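Local coordinates for protein pyridoxal 5'-phosphate synthase subunit PdxT (Thermus thermophilus, PDB 2YWD) that probably hydrolyses glutamine to glutamate and ammonia, the ammonia being channelled to the partner subunit PdxS for the synthesis of pyridoxal 5'-phosphate, at residues W106-E120 with H132-L144. Residues are numbered along the deposited sequence; the frame is centred on the assembly and turned at random.
Sequences WVERNAFGRQVESFE and HGVFIRAPVFRRL
Phe135 lays its CB over one face of the Phe119 ring, 3.5 Å from the ring centroid, and the two rings run nearly parallel but slid apart. Phe119 takes the rarer first torsion that sets CG between backbone N and carbonyl carbon (chi1 60°), which brings CE1 to 3.3 Å from Phe135 CG. Phe112 completes the aromatic cluster: Phe119 CZ sits over the centre of one face of its ring, Val140 CG2 makes a CH-pi contact with a face, and the Ala138 methyl fits against CD1 and CE1. Val140 CG2 thus fills the hollow between Phe112 and the Ala111 methyl.

Further along, a classic beta bulge sets both Arg142 and Arg143 opposite Trp106. Arg142 grips Glu108 OE1 side-on through NE (2.8 Å) and NH2 (2.9 Å), while Arg143 folds over the indole, its CZ 3.9 Å from the six-membered ring centroid in a cation-pi contact.

Val107 and Pro139 pack side by side against Ile85 of helix 82-87, which follows the predicted nucleophile Cys81. Hairpin 118-125/129-136 brings Ile136 beside the predicted catalytic His172, whereas Phe112 and Phe119 rest on Leu154 of strand 149-154, at the edge of the main sheet.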
ATOM      1  N   TRP A 106     -13.134   2.823   3.474  1.00 13.35           N
ATOM      2  CA  TRP A 106     -13.681   3.797   2.538  1.00 14.75           C
ATOM      3  C   TRP A 106     -12.567   4.820   2.395  1.00 13.60           C
ATOM      4  O   TRP A 106     -12.190   5.461   3.376  1.00 13.06           O
ATOM      5  CB  TRP A 106     -14.914   4.484   3.129  1.00 20.10           C
ATOM      6  CG  TRP A 106     -16.189   3.714   2.989  1.00 25.60           C
ATOM      7  CD1 TRP A 106     -16.363   2.370   3.143  1.00 27.72           C
ATOM      8  CD2 TRP A 106     -17.484   4.256   2.707  1.00 29.16           C
ATOM      9  NE1 TRP A 106     -17.689   2.039   2.975  1.00 28.67           N
ATOM     10  CE2 TRP A 106     -18.398   3.180   2.706  1.00 30.28           C
ATOM     11  CE3 TRP A 106     -17.960   5.551   2.457  1.00 32.44           C
ATOM     12  CZ2 TRP A 106     -19.764   3.358   2.466  1.00 33.08           C
ATOM     13  CZ3 TRP A 106     -19.321   5.729   2.219  1.00 34.10           C
ATOM     14  CH2 TRP A 106     -20.206   4.635   2.224  1.00 34.43           C
ATOM     15  N   VAL A 107     -12.031   4.967   1.190  1.00 12.70           N
ATOM     16  CA  VAL A 107     -10.950   5.917   0.968  1.00 11.95           C
ATOM     17  C   VAL A 107     -11.330   6.985  -0.041  1.00 12.16           C
ATOM     18  O   VAL A 107     -11.897   6.687  -1.092  1.00 11.81           O
ATOM     19  CB  VAL A 107      -9.678   5.209   0.450  1.00 13.13           C
ATOM     20  CG1 VAL A 107      -8.606   6.240   0.120  1.00 12.40           C
ATOM     21  CG2 VAL A 107      -9.164   4.227   1.494  1.00 11.93           C
ATOM     22  N   GLU A 108     -11.013   8.235   0.279  1.00 10.59           N
ATOM     23  CA  GLU A 108     -11.299   9.329  -0.638  1.00 12.14           C
ATOM     24  C   GLU A 108      -9.963   9.835  -1.172  1.00 12.43           C
ATOM     25  O   GLU A 108      -9.058  10.173  -0.405  1.00 11.22           O
ATOM     26  CB  GLU A 108     -12.046  10.464   0.066  1.00 12.86           C
ATOM     27  CG  GLU A 108     -12.650  11.461  -0.916  1.00 12.54           C
ATOM     28  CD  GLU A 108     -13.309  12.644  -0.239  1.00 16.82           C
ATOM     29  OE1 GLU A 108     -13.583  12.566   0.980  1.00 14.27           O
ATOM     30  OE2 GLU A 108     -13.560  13.652  -0.938  1.00 14.83           O
ATOM     31  N   ARG A 109      -9.839   9.868  -2.492  1.00 11.46           N
ATOM     32  CA  ARG A 109      -8.614  10.314  -3.141  1.00 11.54           C
ATOM     33  C   ARG A 109      -8.309  11.790  -2.886  1.00 12.27           C
ATOM     34  O   ARG A 109      -9.224  12.612  -2.812  1.00 10.00           O
ATOM     35  CB  ARG A 109      -8.721  10.056  -4.651  1.00 11.24           C
ATOM     36  CG  ARG A 109      -8.629   8.579  -5.037  1.00 12.18           C
ATOM     37  CD  ARG A 109      -9.186   8.334  -6.438  1.00 12.33           C
ATOM     38  NE  ARG A 109      -8.777   9.384  -7.365  1.00 12.23           N
ATOM     39  CZ  ARG A 109      -9.245   9.522  -8.600  1.00 13.87           C
ATOM     40  NH1 ARG A 109     -10.140   8.669  -9.080  1.00 12.22           N
ATOM     41  NH2 ARG A 109      -8.839  10.540  -9.347  1.00 14.28           N
ATOM     42  N   ASN A 110      -7.019  12.100  -2.726  1.00 11.46           N
ATOM     43  CA  ASN A 110      -6.516  13.467  -2.523  1.00 11.57           C
ATOM     44  C   ASN A 110      -7.542  14.361  -1.817  1.00 12.78           C
ATOM     45  O   ASN A 110      -8.014  15.358  -2.373  1.00 11.78           O
ATOM     46  CB  ASN A 110      -6.139  14.045  -3.897  1.00 12.55           C
ATOM     47  CG  ASN A 110      -5.471  15.399  -3.810  1.00 13.81           C
ATOM     48  OD1 ASN A 110      -4.892  15.757  -2.790  1.00 11.87           O
ATOM     49  ND2 ASN A 110      -5.531  16.156  -4.903  1.00 15.83           N
ATOM     50  N   ALA A 111      -7.851  14.013  -0.571  1.00 12.07           N
ATOM     51  CA  ALA A 111      -8.872  14.724   0.186  1.00 13.67           C
ATOM     52  C   ALA A 111      -8.459  15.470   1.449  1.00 13.18           C
ATOM     53  O   ALA A 111      -9.324  15.806   2.261  1.00 14.01           O
ATOM     54  CB  ALA A 111      -9.997  13.738   0.529  1.00 15.21           C
ATOM     55  N   PHE A 112      -7.170  15.758   1.620  1.00 12.75           N
ATOM     56  CA  PHE A 112      -6.728  16.461   2.828  1.00 14.50           C
ATOM     57  C   PHE A 112      -7.137  17.927   2.931  1.00 14.28           C
ATOM     58  O   PHE A 112      -7.119  18.505   4.021  1.00 12.30           O
ATOM     59  CB  PHE A 112      -5.216  16.353   2.995  1.00 16.30           C
ATOM     60  CG  PHE A 112      -4.801  15.268   3.926  1.00 20.47           C
ATOM     61  CD1 PHE A 112      -4.497  13.997   3.448  1.00 21.21           C
ATOM     62  CD2 PHE A 112      -4.747  15.505   5.296  1.00 20.01           C
ATOM     63  CE1 PHE A 112      -4.139  12.973   4.324  1.00 24.98           C
ATOM     64  CE2 PHE A 112      -4.391  14.489   6.180  1.00 24.49           C
ATOM     65  CZ  PHE A 112      -4.087  13.221   5.694  1.00 22.68           C
ATOM     66  N   GLY A 113      -7.480  18.533   1.800  1.00 12.75           N
ATOM     67  CA  GLY A 113      -7.928  19.916   1.808  1.00 13.64           C
ATOM     68  C   GLY A 113      -6.896  21.003   2.046  1.00 16.38           C
ATOM     69  O   GLY A 113      -7.253  22.112   2.451  1.00 15.00           O
ATOM     70  N   ARG A 114      -5.623  20.702   1.809  1.00 17.50           N
ATOM     71  CA  ARG A 114      -4.582  21.708   1.993  1.00 20.70           C
ATOM     72  C   ARG A 114      -4.252  22.339   0.644  1.00 22.05           C
ATOM     73  O   ARG A 114      -4.289  21.667  -0.387  1.00 21.49           O
ATOM     74  CB  ARG A 114      -3.328  21.086   2.618  1.00 21.45           C
ATOM     75  CG  ARG A 114      -3.536  20.637   4.059  1.00 22.32           C
ATOM     76  CD  ARG A 114      -2.246  20.188   4.728  1.00 24.90           C
ATOM     77  NE  ARG A 114      -1.235  21.241   4.731  1.00 25.37           N
ATOM     78  CZ  ARG A 114      -0.157  21.247   5.510  1.00 23.75           C
ATOM     79  NH1 ARG A 114       0.055  20.256   6.364  1.00 24.36           N
ATOM     80  NH2 ARG A 114       0.713  22.242   5.426  1.00 23.73           N
ATOM     81  N   GLN A 115      -3.950  23.634   0.655  1.00 24.73           N
ATOM     82  CA  GLN A 115      -3.632  24.359  -0.572  1.00 28.40           C
ATOM     83  C   GLN A 115      -2.457  23.695  -1.287  1.00 28.13           C
ATOM     84  O   GLN A 115      -2.549  23.354  -2.467  1.00 28.60           O
ATOM     85  CB  GLN A 115      -3.286  25.814  -0.250  1.00 31.57           C
ATOM     86  CG  GLN A 115      -3.893  26.818  -1.214  1.00 37.21           C
ATOM     87  CD  GLN A 115      -3.390  28.226  -0.969  1.00 40.43           C
ATOM     88  OE1 GLN A 115      -3.366  28.701   0.169  1.00 42.41           O
ATOM     89  NE2 GLN A 115      -2.988  28.906  -2.038  1.00 42.06           N
ATOM     90  N   VAL A 116      -1.351  23.531  -0.570  1.00 27.19           N
ATOM     91  CA  VAL A 116      -0.169  22.882  -1.123  1.00 28.09           C
ATOM     92  C   VAL A 116      -0.448  21.397  -0.943  1.00 26.84           C
ATOM     93  O   VAL A 116      -0.643  20.930   0.176  1.00 24.50           O
ATOM     94  CB  VAL A 116       1.107  23.269  -0.344  1.00 28.29           C
ATOM     95  CG1 VAL A 116       2.337  22.723  -1.050  1.00 29.10           C
ATOM     96  CG2 VAL A 116       1.194  24.779  -0.212  1.00 29.94           C
ATOM     97  N   GLU A 117      -0.473  20.656  -2.043  1.00 27.43           N
ATOM     98  CA  GLU A 117      -0.778  19.234  -1.978  1.00 29.35           C
ATOM     99  C   GLU A 117       0.362  18.317  -1.549  1.00 29.52           C
ATOM    100  O   GLU A 117       0.455  17.179  -2.001  1.00 29.01           O
ATOM    101  CB  GLU A 117      -1.358  18.779  -3.320  1.00 30.36           C
ATOM    102  CG  GLU A 117      -2.770  19.297  -3.551  1.00 31.90           C
ATOM    103  CD  GLU A 117      -3.329  18.935  -4.914  1.00 33.17           C
ATOM    104  OE1 GLU A 117      -4.554  19.098  -5.103  1.00 34.75           O
ATOM    105  OE2 GLU A 117      -2.551  18.501  -5.791  1.00 33.83           O
ATOM    106  N   SER A 118       1.215  18.812  -0.656  1.00 30.39           N
ATOM    107  CA  SER A 118       2.335  18.028  -0.149  1.00 30.33           C
ATOM    108  C   SER A 118       2.769  18.528   1.226  1.00 29.37           C
ATOM    109  O   SER A 118       2.924  19.733   1.437  1.00 31.10           O
ATOM    110  CB  SER A 118       3.518  18.112  -1.112  1.00 32.58           C
ATOM    111  OG  SER A 118       4.001  19.440  -1.200  1.00 38.15           O
ATOM    112  N   PHE A 119       2.956  17.601   2.164  1.00 24.34           N
ATOM    113  CA  PHE A 119       3.392  17.958   3.510  1.00 20.76           C
ATOM    114  C   PHE A 119       4.054  16.769   4.196  1.00 18.86           C
ATOM    115  O   PHE A 119       3.939  15.634   3.738  1.00 15.88           O
ATOM    116  CB  PHE A 119       2.208  18.466   4.343  1.00 19.91           C
ATOM    117  CG  PHE A 119       1.095  17.474   4.497  1.00 18.36           C
ATOM    118  CD1 PHE A 119       1.079  16.586   5.570  1.00 17.65           C
ATOM    119  CD2 PHE A 119       0.064  17.420   3.564  1.00 18.48           C
ATOM    120  CE1 PHE A 119       0.048  15.658   5.713  1.00 18.75           C
ATOM    121  CE2 PHE A 119      -0.974  16.494   3.696  1.00 18.53           C
ATOM    122  CZ  PHE A 119      -0.981  15.610   4.774  1.00 18.34           C
ATOM    123  N   GLU A 120       4.764  17.036   5.287  1.00 16.27           N
ATOM    124  CA  GLU A 120       5.436  15.973   6.021  1.00 17.01           C
ATOM    125  C   GLU A 120       5.111  16.071   7.506  1.00 17.13           C
ATOM    126  O   GLU A 120       5.020  17.169   8.057  1.00 17.29           O
ATOM    127  CB  GLU A 120       6.950  16.052   5.812  1.00 18.72           C
ATOM    128  CG  GLU A 120       7.383  16.059   4.346  1.00 22.65           C
ATOM    129  CD  GLU A 120       7.194  17.415   3.684  1.00 24.86           C
ATOM    130  OE1 GLU A 120       7.729  18.409   4.218  1.00 27.66           O
ATOM    131  OE2 GLU A 120       6.518  17.490   2.632  1.00 26.20           O
ATOM    132  N   HIS A 132       8.895   9.177  10.039  1.00 17.05           N
ATOM    133  CA  HIS A 132       8.676  10.388   9.253  1.00 17.91           C
ATOM    134  C   HIS A 132       7.708  10.132   8.102  1.00 17.61           C
ATOM    135  O   HIS A 132       8.027   9.399   7.164  1.00 17.99           O
ATOM    136  CB  HIS A 132      10.007  10.902   8.698  1.00 18.83           C
ATOM    137  CG  HIS A 132       9.905  12.236   8.026  1.00 19.88           C
ATOM    138  ND1 HIS A 132       9.531  13.380   8.697  1.00 23.23           N
ATOM    139  CD2 HIS A 132      10.115  12.605   6.740  1.00 21.04           C
ATOM    140  CE1 HIS A 132       9.517  14.397   7.854  1.00 22.82           C
ATOM    141  NE2 HIS A 132       9.867  13.954   6.661  1.00 22.78           N
ATOM    142  N   GLY A 133       6.532  10.751   8.172  1.00 16.74           N
ATOM    143  CA  GLY A 133       5.526  10.566   7.140  1.00 15.58           C
ATOM    144  C   GLY A 133       5.547  11.607   6.034  1.00 14.86           C
ATOM    145  O   GLY A 133       5.418  12.803   6.291  1.00 14.27           O
ATOM    146  N   VAL A 134       5.710  11.142   4.798  1.00 13.34           N
ATOM    147  CA  VAL A 134       5.738  12.014   3.631  1.00 13.13           C
ATOM    148  C   VAL A 134       4.415  11.874   2.886  1.00 11.98           C
ATOM    149  O   VAL A 134       4.086  10.799   2.380  1.00 10.66           O
ATOM    150  CB  VAL A 134       6.910  11.644   2.691  1.00 12.28           C
ATOM    151  CG1 VAL A 134       6.872  12.516   1.434  1.00 14.84           C
ATOM    152  CG2 VAL A 134       8.244  11.837   3.424  1.00 12.41           C
ATOM    153  N   PHE A 135       3.660  12.970   2.834  1.00 12.43           N
ATOM    154  CA  PHE A 135       2.350  13.003   2.186  1.00 13.10           C
ATOM    155  C   PHE A 135       2.346  13.843   0.899  1.00 11.95           C
ATOM    156  O   PHE A 135       2.804  14.987   0.890  1.00 11.84           O
ATOM    157  CB  PHE A 135       1.308  13.579   3.157  1.00 11.97           C
ATOM    158  CG  PHE A 135       1.116  12.768   4.417  1.00 11.68           C
ATOM    159  CD1 PHE A 135       0.019  11.919   4.553  1.00 11.08           C
ATOM    160  CD2 PHE A 135       2.014  12.881   5.479  1.00 11.16           C
ATOM    161  CE1 PHE A 135      -0.186  11.197   5.733  1.00 12.21           C
ATOM    162  CE2 PHE A 135       1.820  12.161   6.663  1.00 11.76           C
ATOM    163  CZ  PHE A 135       0.715  11.318   6.790  1.00 12.82           C
ATOM    164  N   ILE A 136       1.820  13.269  -0.181  1.00 11.69           N
ATOM    165  CA  ILE A 136       1.733  13.960  -1.471  1.00 13.04           C
ATOM    166  C   ILE A 136       0.360  13.679  -2.089  1.00 12.72           C
ATOM    167  O   ILE A 136       0.081  12.552  -2.494  1.00 14.86           O
ATOM    168  CB  ILE A 136       2.848  13.471  -2.428  1.00 14.18           C
ATOM    169  CG1 ILE A 136       4.220  13.803  -1.825  1.00 13.03           C
ATOM    170  CG2 ILE A 136       2.692  14.122  -3.794  1.00 14.36           C
ATOM    171  CD1 ILE A 136       5.399  13.255  -2.613  1.00 16.53           C
ATOM    172  N   ARG A 137      -0.494  14.700  -2.161  1.00 12.55           N
ATOM    173  CA  ARG A 137      -1.851  14.537  -2.697  1.00 12.81           C
ATOM    174  C   ARG A 137      -2.476  13.335  -1.991  1.00 12.65           C
ATOM    175  O   ARG A 137      -3.244  12.573  -2.574  1.00 10.23           O
ATOM    176  CB  ARG A 137      -1.810  14.284  -4.209  1.00 13.00           C
ATOM    177  CG  ARG A 137      -1.323  15.466  -5.038  1.00 15.73           C
ATOM    178  CD  ARG A 137      -1.546  15.217  -6.524  1.00 19.10           C
ATOM    179  NE  ARG A 137      -0.884  13.994  -6.966  1.00 24.72           N
ATOM    180  CZ  ARG A 137       0.414  13.899  -7.238  1.00 26.92           C
ATOM    181  NH1 ARG A 137       1.201  14.962  -7.127  1.00 26.45           N
ATOM    182  NH2 ARG A 137       0.928  12.734  -7.605  1.00 28.87           N
ATOM    183  N   ALA A 138      -2.145  13.192  -0.714  1.00 11.91           N
ATOM    184  CA  ALA A 138      -2.590  12.061   0.087  1.00 12.37           C
ATOM    185  C   ALA A 138      -4.082  11.758   0.156  1.00 12.04           C
ATOM    186  O   ALA A 138      -4.914  12.658   0.270  1.00 11.45           O
ATOM    187  CB  ALA A 138      -2.037  12.201   1.500  1.00 12.74           C
ATOM    188  N   PRO A 139      -4.437  10.466   0.074  1.00 12.35           N
ATOM    189  CA  PRO A 139      -5.841  10.065   0.149  1.00 11.78           C
ATOM    190  C   PRO A 139      -6.204  10.047   1.633  1.00 13.66           C
ATOM    191  O   PRO A 139      -5.322  10.080   2.497  1.00 13.94           O
ATOM    192  CB  PRO A 139      -5.830   8.667  -0.459  1.00 12.26           C
ATOM    193  CG  PRO A 139      -4.507   8.131  -0.000  1.00 12.44           C
ATOM    194  CD  PRO A 139      -3.580   9.311  -0.258  1.00 11.17           C
ATOM    195  N   VAL A 140      -7.493   9.989   1.928  1.00 13.07           N
ATOM    196  CA  VAL A 140      -7.945   9.970   3.308  1.00 12.60           C
ATOM    197  C   VAL A 140      -8.761   8.719   3.597  1.00 12.49           C
ATOM    198  O   VAL A 140      -9.609   8.320   2.798  1.00 11.60           O
ATOM    199  CB  VAL A 140      -8.797  11.228   3.610  1.00 12.75           C
ATOM    200  CG1 VAL A 140      -9.423  11.136   5.006  1.00 13.32           C
ATOM    201  CG2 VAL A 140      -7.921  12.476   3.498  1.00 11.92           C
ATOM    202  N   PHE A 141      -8.477   8.084   4.728  1.00 12.57           N
ATOM    203  CA  PHE A 141      -9.219   6.902   5.144  1.00 12.79           C
ATOM    204  C   PHE A 141     -10.462   7.452   5.842  1.00 13.90           C
ATOM    205  O   PHE A 141     -10.386   7.882   6.991  1.00 13.25           O
ATOM    206  CB  PHE A 141      -8.392   6.077   6.133  1.00 12.42           C
ATOM    207  CG  PHE A 141      -7.257   5.320   5.501  1.00 13.01           C
ATOM    208  CD1 PHE A 141      -7.506   4.191   4.726  1.00 13.40           C
ATOM    209  CD2 PHE A 141      -5.938   5.718   5.702  1.00 12.27           C
ATOM    210  CE1 PHE A 141      -6.457   3.464   4.160  1.00 14.43           C
ATOM    211  CE2 PHE A 141      -4.880   4.999   5.141  1.00 12.36           C
ATOM    212  CZ  PHE A 141      -5.141   3.871   4.370  1.00 16.10           C
ATOM    213  N   ARG A 142     -11.599   7.444   5.149  1.00 14.45           N
ATOM    214  CA  ARG A 142     -12.835   7.980   5.717  1.00 16.93           C
ATOM    215  C   ARG A 142     -13.510   7.071   6.742  1.00 19.43           C
ATOM    216  O   ARG A 142     -13.930   7.536   7.809  1.00 21.12           O
ATOM    217  CB  ARG A 142     -13.819   8.331   4.597  1.00 16.32           C
ATOM    218  CG  ARG A 142     -13.372   9.505   3.719  1.00 12.89           C
ATOM    219  CD  ARG A 142     -13.254  10.795   4.528  1.00 14.85           C
ATOM    220  NE  ARG A 142     -13.081  11.963   3.665  1.00 15.04           N
ATOM    221  CZ  ARG A 142     -12.950  13.211   4.102  1.00 16.39           C
ATOM    222  NH1 ARG A 142     -12.966  13.468   5.407  1.00 16.23           N
ATOM    223  NH2 ARG A 142     -12.807  14.206   3.233  1.00 14.89           N
ATOM    224  N   ARG A 143     -13.631   5.787   6.423  1.00 18.71           N
ATOM    225  CA  ARG A 143     -14.241   4.836   7.351  1.00 21.90           C
ATOM    226  C   ARG A 143     -13.467   3.532   7.320  1.00 20.63           C
ATOM    227  O   ARG A 143     -12.900   3.169   6.288  1.00 18.71           O
ATOM    228  CB  ARG A 143     -15.700   4.558   6.985  1.00 24.07           C
ATOM    229  CG  ARG A 143     -16.568   5.798   6.879  1.00 32.11           C
ATOM    230  CD  ARG A 143     -18.039   5.458   7.065  1.00 36.26           C
ATOM    231  NE  ARG A 143     -18.474   4.359   6.207  1.00 39.99           N
ATOM    232  CZ  ARG A 143     -19.707   3.860   6.206  1.00 43.63           C
ATOM    233  NH1 ARG A 143     -20.629   4.367   7.015  1.00 44.35           N
ATOM    234  NH2 ARG A 143     -20.020   2.854   5.399  1.00 44.56           N
ATOM    235  N   LEU A 144     -13.447   2.831   8.450  1.00 18.64           N
ATOM    236  CA  LEU A 144     -12.737   1.561   8.554  1.00 19.19           C
ATOM    237  C   LEU A 144     -13.636   0.480   9.141  1.00 19.64           C
ATOM    238  O   LEU A 144     -14.408   0.741  10.063  1.00 19.83           O
ATOM    239  CB  LEU A 144     -11.498   1.724   9.440  1.00 16.83           C
ATOM    240  CG  LEU A 144     -10.482   2.784   9.006  1.00 19.15           C
ATOM    241  CD1 LEU A 144      -9.349   2.854  10.022  1.00 17.40           C
ATOM    242  CD2 LEU A 144      -9.941   2.446   7.623  1.00 17.87           C
TER
HETATM  243  O   HOH W   1      -4.850  15.330  -0.136  1.00  9.94           O
HETATM  244  O   HOH W   2      -5.399  10.310  -4.035  1.00 15.06           O
HETATM  245  O   HOH W   3      -0.761  15.578   0.602  1.00 25.63           O
HETATM  246  O   HOH W   4       5.783  15.743   0.963  1.00 18.74           O